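Local coordinates for uncharacterized protein (Streptococcus mutans, PDB 3L7Y) that binds a magnesium ion and probably acts as a phosphatase of the haloacid dehalogenase-like hydrolase family, though its substrate is not known, at residues Val37-Thr42 against Trp240-Asp245; Tyr128-Glu131 against Gln136-Ile139; Trp231-Leu236 against Ile257-Leu262. One frame throughout, in Å; residues are numbered along the deposited sequence.

Contact 1 of 3, residues Val37-Thr42 against Trp240-Asp245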
loop_
_atom_site.group_PDB
_atom_site.type_symbol
_atom_site.label_atom_id
_atom_site.label_comp_id
_atom_site.label_asym_id
_atom_site.label_seq_id
_atom_site.Cartn_x
_atom_site.Cartn_y
_atom_site.Cartn_z
ATOM N N VAL A 37 -14.800 -16.825 -6.326
ATOM C CA VAL A 37 -14.172 -15.695 -5.642
ATOM C C VAL A 37 -15.042 -15.168 -4.499
ATOM O O VAL A 37 -16.222 -14.874 -4.706
ATOM C CB VAL A 37 -13.873 -14.548 -6.641
ATOM C CG1 VAL A 37 -13.313 -13.330 -5.919
ATOM C CG2 VAL A 37 -12.898 -15.021 -7.712
ATOM N N LYS A 38 -14.454 -15.047 -3.303
ATOM C CA LYS A 38 -15.156 -14.529 -2.123
ATOM C C LYS A 38 -14.568 -13.218 -1.587
ATOM O O LYS A 38 -15.236 -12.461 -0.882
ATOM C CB LYS A 38 -15.215 -15.598 -1.032
ATOM C CG LYS A 38 -16.021 -16.818 -1.484
ATOM C CD LYS A 38 -16.123 -17.909 -0.435
ATOM C CE LYS A 38 -16.749 -19.169 -1.048
ATOM N NZ LYS A 38 -17.139 -20.172 -0.018
ATOM N N VAL A 39 -13.313 -12.951 -1.911
ATOM C CA VAL A 39 -12.727 -11.654 -1.602
ATOM C C VAL A 39 -11.949 -11.145 -2.800
ATOM O O VAL A 39 -11.280 -11.918 -3.497
ATOM C CB VAL A 39 -11.928 -11.637 -0.253
ATOM C CG1 VAL A 39 -11.724 -13.037 0.297
ATOM C CG2 VAL A 39 -10.628 -10.838 -0.367
ATOM N N ILE A 40 -12.119 -9.857 -3.080
ATOM C CA ILE A 40 -11.438 -9.193 -4.177
ATOM C C ILE A 40 -10.602 -8.076 -3.563
ATOM O O ILE A 40 -11.129 -7.213 -2.862
ATOM C CB ILE A 40 -12.437 -8.574 -5.160
ATOM C CG1 ILE A 40 -13.344 -9.649 -5.778
ATOM C CG2 ILE A 40 -11.705 -7.777 -6.258
ATOM C CD1 ILE A 40 -14.364 -9.087 -6.740
ATOM N N ALA A 41 -9.304 -8.093 -3.826
ATOM C CA ALA A 41 -8.388 -7.134 -3.222
ATOM C C ALA A 41 -7.659 -6.399 -4.310
ATOM O O ALA A 41 -7.144 -7.009 -5.233
ATOM C CB ALA A 41 -7.382 -7.861 -2.313
ATOM N N THR A 42 -7.606 -5.083 -4.222
ATOM C CA THR A 42 -6.886 -4.348 -5.245
ATOM C C THR A 42 -5.934 -3.294 -4.718
ATOM O O THR A 42 -6.248 -2.528 -3.795
ATOM C CB THR A 42 -7.839 -3.661 -6.217
ATOM O OG1 THR A 42 -7.086 -3.103 -7.298
ATOM C CG2 THR A 42 -8.596 -2.548 -5.510
ATOM N N TRP A 240 -12.231 -14.335 7.929
ATOM C CA TRP A 240 -13.499 -14.618 7.257
ATOM C C TRP A 240 -13.642 -16.103 6.927
ATOM O O TRP A 240 -14.583 -16.515 6.256
ATOM C CB TRP A 240 -13.648 -13.786 5.981
ATOM C CG TRP A 240 -13.644 -12.318 6.229
ATOM C CD1 TRP A 240 -14.195 -11.666 7.296
ATOM C CD2 TRP A 240 -13.083 -11.306 5.383
ATOM N NE1 TRP A 240 -14.004 -10.312 7.168
ATOM C CE2 TRP A 240 -13.331 -10.064 6.001
ATOM C CE3 TRP A 240 -12.408 -11.329 4.158
ATOM C CZ2 TRP A 240 -12.917 -8.859 5.445
ATOM C CZ3 TRP A 240 -11.994 -10.135 3.610
ATOM C CH2 TRP A 240 -12.248 -8.911 4.257
ATOM N N ASN A 241 -12.696 -16.895 7.406
ATOM C CA ASN A 241 -12.691 -18.327 7.161
ATOM C C ASN A 241 -12.752 -18.690 5.684
ATOM O O ASN A 241 -13.582 -19.509 5.271
ATOM C CB ASN A 241 -13.840 -18.995 7.898
ATOM C CG ASN A 241 -13.473 -20.361 8.396
ATOM O OD1 ASN A 241 -12.491 -20.517 9.115
ATOM N ND2 ASN A 241 -14.249 -21.367 8.011
ATOM N N PHE A 242 -11.886 -18.065 4.889
ATOM C CA PHE A 242 -11.711 -18.452 3.496
ATOM C C PHE A 242 -10.273 -18.872 3.279
ATOM O O PHE A 242 -9.424 -18.758 4.181
ATOM C CB PHE A 242 -12.024 -17.303 2.531
ATOM C CG PHE A 242 -13.404 -16.740 2.670
ATOM C CD1 PHE A 242 -14.509 -17.567 2.687
ATOM C CD2 PHE A 242 -13.596 -15.369 2.763
ATOM C CE1 PHE A 242 -15.784 -17.038 2.817
ATOM C CE2 PHE A 242 -14.864 -14.830 2.894
ATOM C CZ PHE A 242 -15.963 -15.665 2.921
ATOM N N THR A 243 -9.989 -19.352 2.073
ATOM C CA THR A 243 -8.613 -19.643 1.708
ATOM C C THR A 243 -8.205 -18.809 0.510
ATOM O O THR A 243 -9.033 -18.119 -0.102
ATOM C CB THR A 243 -8.393 -21.127 1.363
ATOM O OG1 THR A 243 -8.915 -21.403 0.055
ATOM C CG2 THR A 243 -9.052 -22.017 2.385
ATOM N N SER A 244 -6.925 -18.897 0.176
ATOM C CA SER A 244 -6.364 -18.154 -0.939
ATOM C C SER A 244 -6.966 -18.620 -2.255
ATOM O O SER A 244 -6.799 -17.967 -3.281
ATOM C CB SER A 244 -4.848 -18.314 -0.960
ATOM O OG SER A 244 -4.513 -19.677 -1.118
ATOM N N ASP A 245 -7.670 -19.751 -2.232
ATOM C CA ASP A 245 -8.336 -20.230 -3.439
ATOM C C ASP A 245 -9.526 -19.351 -3.813
ATOM O O ASP A 245 -9.981 -19.370 -4.962
ATOM C CB ASP A 245 -8.773 -21.688 -3.292
ATOM C CG ASP A 245 -7.604 -22.657 -3.334
ATOM O OD1 ASP A 245 -6.511 -22.283 -3.821
ATOM O OD2 ASP A 245 -7.783 -23.801 -2.870
#
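Lys38 and Phe242 make the closest backbone approach, with the CA of Lys38 7.7 Å from the CA of Phe242, so side chains do all the joining. The Phe242 ring is the centre of the contact. Lys38 lies over one face of it. Lys38 CB stands 3.9 Å from the ring centroid and only 6° off the ring normal, a well-centred CH-pi contact. The lysine has CG anti to its own carbonyl carbon (chi1 -63°) and is extended from there on. This carries the chain outward across the CD1-CE1 part of the ring, where Lys38 CD comes to 3.4 Å from Phe242 CE1. The other face of the ring is taken by Trp240 O, 3.5 Å above the plane and over its centre. The phenyl group thus lies between an aliphatic chain and a backbone carbonyl oxygen.

Val39 makes the second half of the contact. Its CG1 touches Phe242 CD2 at 3.9 Å. Its CB approaches the indole obliquely, 4.1 Å from Trp240 CZ3. Further on, Thr243 OG1 accepts from the backbone N of Asp245 at 3.1 Å, an ST turn that folds the chain ahead of strand 247-251. The same loop has a second hydrogen bond, between Thr243 N and His246 ND1.

Strand 39-42 runs between strands 73-77 and 247-251 in the main sheet. Its far end leads to Asp43, a magnesium ligand. The present contact lies at the opposite end, away from the metal. Arg73 of the adjacent strand makes a cation-pi contact with Trp240. Across the two segments the chemistry is apolar and aromatic. The lysine contributes its methylenes, not its charge, and they lie over an aromatic ring at the partly exposed entry to the sheet.

Contact 2 of 3, residues Tyr128-Glu131 against Gln136-Ile139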
loop_
_atom_site.group_PDB
_atom_site.type_symbol
_atom_site.label_atom_id
_atom_site.label_comp_id
_atom_site.label_asym_id
_atom_site.label_seq_id
_atom_site.Cartn_x
_atom_site.Cartn_y
_atom_site.Cartn_z
ATOM N N TYR A 128 18.663 7.389 11.983
ATOM C CA TYR A 128 20.046 7.813 12.202
ATOM C C TYR A 128 20.937 7.168 11.144
ATOM O O TYR A 128 21.842 7.787 10.593
ATOM C CB TYR A 128 20.515 7.411 13.599
ATOM C CG TYR A 128 21.959 7.751 13.854
ATOM C CD1 TYR A 128 22.323 9.002 14.319
ATOM C CD2 TYR A 128 22.963 6.823 13.606
ATOM C CE1 TYR A 128 23.655 9.323 14.544
ATOM C CE2 TYR A 128 24.289 7.129 13.826
ATOM C CZ TYR A 128 24.630 8.380 14.296
ATOM O OH TYR A 128 25.951 8.689 14.516
ATOM N N PHE A 129 20.645 5.911 10.847
ATOM C CA PHE A 129 21.403 5.171 9.862
ATOM C C PHE A 129 21.250 5.771 8.453
ATOM O O PHE A 129 22.231 5.961 7.749
ATOM C CB PHE A 129 20.954 3.713 9.880
ATOM C CG PHE A 129 21.551 2.901 8.803
ATOM C CD1 PHE A 129 22.894 2.571 8.840
ATOM C CD2 PHE A 129 20.779 2.464 7.739
ATOM C CE1 PHE A 129 23.462 1.807 7.817
ATOM C CE2 PHE A 129 21.332 1.702 6.726
ATOM C CZ PHE A 129 22.678 1.373 6.762
ATOM N N ILE A 130 20.019 6.076 8.047
ATOM C CA ILE A 130 19.789 6.657 6.723
ATOM C C ILE A 130 20.379 8.069 6.597
ATOM O O ILE A 130 21.003 8.402 5.588
ATOM C CB ILE A 130 18.294 6.691 6.364
ATOM C CG1 ILE A 130 17.728 5.266 6.334
ATOM C CG2 ILE A 130 18.070 7.423 5.008
ATOM C CD1 ILE A 130 18.266 4.415 5.190
ATOM N N GLU A 131 20.179 8.896 7.621
ATOM C CA GLU A 131 20.761 10.234 7.622
ATOM C C GLU A 131 22.286 10.176 7.487
ATOM O O GLU A 131 22.873 10.932 6.724
ATOM C CB GLU A 131 20.334 11.025 8.874
ATOM C CG GLU A 131 18.823 11.283 8.942
ATOM C CD GLU A 131 18.420 12.238 10.075
ATOM O OE1 GLU A 131 17.565 13.118 9.841
ATOM O OE2 GLU A 131 18.947 12.108 11.199
ATOM N N GLN A 136 21.156 11.299 0.777
ATOM C CA GLN A 136 20.345 11.716 -0.368
ATOM C C GLN A 136 18.885 11.298 -0.235
ATOM O O GLN A 136 18.027 11.818 -0.948
ATOM C CB GLN A 136 20.926 11.250 -1.717
ATOM C CG GLN A 136 20.850 9.731 -1.980
ATOM C CD GLN A 136 21.991 8.953 -1.321
ATOM O OE1 GLN A 136 22.394 9.250 -0.199
ATOM N NE2 GLN A 136 22.506 7.949 -2.020
ATOM N N ALA A 137 18.585 10.376 0.677
ATOM C CA ALA A 137 17.194 9.930 0.797
ATOM C C ALA A 137 16.377 10.923 1.607
ATOM O O ALA A 137 16.776 11.325 2.697
ATOM C CB ALA A 137 17.101 8.549 1.407
ATOM N N VAL A 138 15.235 11.324 1.060
ATOM C CA VAL A 138 14.283 12.135 1.805
ATOM C C VAL A 138 13.438 11.227 2.688
ATOM O O VAL A 138 12.830 10.249 2.215
ATOM C CB VAL A 138 13.368 12.956 0.871
ATOM C CG1 VAL A 138 12.354 13.735 1.690
ATOM C CG2 VAL A 138 14.204 13.915 0.033
ATOM N N ILE A 139 13.392 11.556 3.972
ATOM C CA ILE A 139 12.718 10.716 4.943
ATOM C C ILE A 139 11.374 11.290 5.364
ATOM O O ILE A 139 11.294 12.399 5.890
ATOM C CB ILE A 139 13.581 10.536 6.214
ATOM C CG1 ILE A 139 14.918 9.848 5.876
ATOM C CG2 ILE A 139 12.804 9.760 7.271
ATOM C CD1 ILE A 139 16.000 9.984 6.990
#
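Ile130, Ala137 and Ile139 meet through methyl and methylene groups, and no ring face or edge takes part. The one flat group on a touching side chain is the carboxylate of Glu131, and it is the CG below it that makes the contact. The aromatic ring of Phe129 is turned elsewhere and stacks with Tyr204.

Ile130 is the hub on the helix side. Its CG2 is anti to the backbone N and reaches forward to two partners. It lies 3.9 Å from Ala137 CB and 3.8 Å from Ile139 CD1. The two isoleucines cross obliquely. Ile139 has CG1 anti to its carbonyl carbon and a nearly extended end (chi2 164°), which sends CD1 out toward the helix. There the methyl fits between two neighbours, for it also touches Glu131 CG at 3.7 Å. The Glu131 chain is extended and passes Ile139 at about a right angle. Its aliphatic part therefore closes one border of the apolar patch. Beyond this border the side chain also touches Lys150.

The arrangement is a helix packed on the strand that follows it after a short turn. Helix 120-133 ends, the chain reverses, and strand 138-143 enters the six-stranded mixed sheet. This sheet with its helices is separate from the sheet that leads to the metal site, consistent with the cap domain of Cof-type family members. Leu187 of strand 182-188, next to strand 138-143, touches both isoleucines. Phe174, from a loop, touches Glu131 and Ile139.

Contact 3 of 3, residues Trp231-Leu236 against Ile257-Leu262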
loop_
_atom_site.group_PDB
_atom_site.type_symbol
_atom_site.label_atom_id
_atom_site.label_comp_id
_atom_site.label_asym_id
_atom_site.label_seq_id
_atom_site.Cartn_x
_atom_site.Cartn_y
_atom_site.Cartn_z
ATOM N N TRP A 231 0.478 -10.673 3.938
ATOM C CA TRP A 231 0.154 -10.874 5.348
ATOM C C TRP A 231 -1.227 -10.288 5.701
ATOM O O TRP A 231 -1.990 -10.893 6.357
ATOM C CB TRP A 231 1.240 -10.311 6.264
ATOM C CG TRP A 231 0.934 -10.427 7.699
ATOM C CD1 TRP A 231 1.259 -11.439 8.532
ATOM C CD2 TRP A 231 0.202 -9.511 8.478
ATOM N NE1 TRP A 231 0.794 -11.205 9.770
ATOM C CE2 TRP A 231 0.130 -10.023 9.765
ATOM C CE3 TRP A 231 -0.395 -8.297 8.221
ATOM C CZ2 TRP A 231 -0.533 -9.361 10.778
ATOM C CZ3 TRP A 231 -1.018 -7.660 9.214
ATOM C CH2 TRP A 231 -1.072 -8.179 10.478
ATOM N N ALA A 232 -1.507 -9.115 5.214
ATOM C CA ALA A 232 -2.767 -8.467 5.490
ATOM C C ALA A 232 -3.928 -9.328 4.978
ATOM O O ALA A 232 -4.780 -9.669 5.720
ATOM C CB ALA A 232 -2.807 -7.143 4.934
ATOM N N LEU A 233 -3.894 -9.715 3.723
ATOM C CA LEU A 233 -4.908 -10.583 3.151
ATOM C C LEU A 233 -5.012 -11.930 3.858
ATOM O O LEU A 233 -6.035 -12.416 4.082
ATOM C CB LEU A 233 -4.698 -10.739 1.668
ATOM C CG LEU A 233 -5.483 -9.744 0.832
ATOM C CD1 LEU A 233 -6.976 -9.746 1.148
ATOM C CD2 LEU A 233 -5.023 -8.383 0.915
ATOM N N GLN A 234 -3.910 -12.495 4.246
ATOM C CA GLN A 234 -3.957 -13.728 5.031
ATOM C C GLN A 234 -4.781 -13.511 6.299
ATOM O O GLN A 234 -5.663 -14.300 6.635
ATOM C CB GLN A 234 -2.540 -14.208 5.379
ATOM C CG GLN A 234 -1.751 -14.678 4.174
ATOM C CD GLN A 234 -0.381 -15.219 4.535
ATOM O OE1 GLN A 234 0.104 -16.165 3.915
ATOM N NE2 GLN A 234 0.250 -14.624 5.543
ATOM N N GLN A 235 -4.509 -12.416 7.000
ATOM C CA GLN A 235 -5.258 -12.114 8.205
ATOM C C GLN A 235 -6.760 -12.018 7.932
ATOM O O GLN A 235 -7.585 -12.460 8.733
ATOM C CB GLN A 235 -4.750 -10.809 8.803
ATOM C CG GLN A 235 -3.316 -10.904 9.293
ATOM C CD GLN A 235 -3.169 -11.925 10.395
ATOM O OE1 GLN A 235 -2.295 -12.797 10.344
ATOM N NE2 GLN A 235 -4.043 -11.842 11.390
ATOM N N LEU A 236 -7.122 -11.445 6.794
ATOM C CA LEU A 236 -8.533 -11.243 6.487
ATOM C C LEU A 236 -9.196 -12.554 6.061
ATOM O O LEU A 236 -10.296 -12.882 6.517
ATOM C CB LEU A 236 -8.697 -10.155 5.428
ATOM C CG LEU A 236 -8.343 -8.738 5.897
ATOM C CD1 LEU A 236 -8.161 -7.825 4.704
ATOM C CD2 LEU A 236 -9.434 -8.195 6.825
ATOM N N ILE A 257 3.766 -7.967 -4.518
ATOM C CA ILE A 257 4.199 -9.315 -4.906
ATOM C C ILE A 257 3.763 -10.423 -3.942
ATOM O O ILE A 257 3.357 -11.500 -4.392
ATOM C CB ILE A 257 5.715 -9.393 -5.188
ATOM C CG1 ILE A 257 6.068 -8.692 -6.498
ATOM C CG2 ILE A 257 6.179 -10.840 -5.296
ATOM C CD1 ILE A 257 7.599 -8.509 -6.689
ATOM N N GLU A 258 3.847 -10.194 -2.630
ATOM C CA GLU A 258 3.378 -11.226 -1.692
ATOM C C GLU A 258 1.862 -11.440 -1.848
ATOM O O GLU A 258 1.349 -12.559 -1.731
ATOM C CB GLU A 258 3.720 -10.869 -0.236
ATOM C CG GLU A 258 5.223 -10.656 0.032
ATOM C CD GLU A 258 5.701 -9.242 -0.276
ATOM O OE1 GLU A 258 4.897 -8.419 -0.766
ATOM O OE2 GLU A 258 6.891 -8.945 -0.023
ATOM N N MET A 259 1.139 -10.359 -2.104
ATOM C CA MET A 259 -0.310 -10.471 -2.270
ATOM C C MET A 259 -0.661 -11.271 -3.513
ATOM O O MET A 259 -1.559 -12.108 -3.487
ATOM C CB MET A 259 -0.953 -9.086 -2.372
ATOM C CG MET A 259 -2.448 -9.111 -2.732
ATOM S SD MET A 259 -3.208 -7.471 -2.575
ATOM C CE MET A 259 -2.610 -6.657 -4.057
ATOM N N LEU A 260 0.032 -10.973 -4.609
ATOM C CA LEU A 260 -0.179 -11.654 -5.871
ATOM C C LEU A 260 0.161 -13.145 -5.774
ATOM O O LEU A 260 -0.614 -14.000 -6.224
ATOM C CB LEU A 260 0.653 -10.981 -6.966
ATOM C CG LEU A 260 -0.007 -10.033 -7.977
ATOM C CD1 LEU A 260 -1.461 -9.690 -7.640
ATOM C CD2 LEU A 260 0.856 -8.780 -8.207
ATOM N N LYS A 261 1.312 -13.459 -5.186
ATOM C CA LYS A 261 1.686 -14.858 -5.014
ATOM C C LYS A 261 0.657 -15.595 -4.163
ATOM O O LYS A 261 0.399 -16.781 -4.368
ATOM C CB LYS A 261 3.079 -14.970 -4.403
ATOM C CG LYS A 261 4.188 -14.576 -5.374
ATOM C CD LYS A 261 5.568 -14.599 -4.719
ATOM N N LEU A 262 0.047 -14.880 -3.222
ATOM C CA LEU A 262 -0.918 -15.487 -2.320
ATOM C C LEU A 262 -2.214 -15.856 -3.015
ATOM O O LEU A 262 -2.767 -16.940 -2.796
ATOM C CB LEU A 262 -1.236 -14.543 -1.159
ATOM C CG LEU A 262 -2.413 -15.004 -0.298
ATOM C CD1 LEU A 262 -2.000 -16.160 0.613
ATOM C CD2 LEU A 262 -2.972 -13.836 0.526
#
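Met259 is the first residue of helix 257-262 to reach helix 231-236, and it does so through sulfur. Its SD lies 4.0 Å from Leu233 CD2. The methionine leaves the helix with CG anti to the backbone N (chi1 172°), and this with an extended chi2 brings SD up to the leucine methyl. The bend at chi3 (77°) then turns CE away from it. The two side chains cross at a slant. Both are buried, and no polar group has to be satisfied between them. Met259 also packs on Ala249 of strand 247-251. Its side chain is about 5 Å from that of Asp43 and about 9 Å from the magnesium ion. It is thus close to the metal site without being one of its ligands, which are Asp43, Asp45 and Asp252.

Leu260 follows on another side of the helix and packs on Val276 of helix 274-279. Helix 257-262 joins strands 247-251 and 265-268, which are parallel neighbours in the main sheet. This is a beta-alpha-beta crossover, the repeating element of the Rossmann-like core of haloacid dehalogenase hydrolases. The axes of segments 231-236 and 257-262 come within 9.4 Å at an angle of 45°.

Leu262, the last residue of helix 257-262, takes the largest share of the interface. Its CD2 sits 3.7 Å from Leu233 CB, close to the partner backbone, and also meets Gln234 CG. Its CD1 lies against Gln234, 3.9 Å from both CG and OE1 of that residue. Gln234 is exposed and extended; its CG and the amide oxygen both lie against Leu262 at the margin. On the inner side Leu247 of strand 247-251 touches both Leu233 and Leu262.

Overall arrangement
Contacts 1 and 3 both belong to the domain of the main sheet and touch each other, Leu233 CD1 packing against Ala41 CB at 4.0 Å. Contact 1 brings the loop after helix 229-239 to strand 39-42 of that sheet. Contact 3 pairs the same helix with helix 257-262, both packed on the sheet, nearer the metal. Contact 2 stands apart on the smaller sheet, its centre 38 Å from that of contact 1. All are partly buried, contact 3 nearest the chain's centre (about 12 Å between centres, against 18 Å and 21 Å for contacts 1 and 2). Contact 1 relies on aromatic rings; contacts 2 and 3 are aliphatic, with sulfur in contact 3. Lys38, Glu131 and Gln234 lend methylenes at the margins.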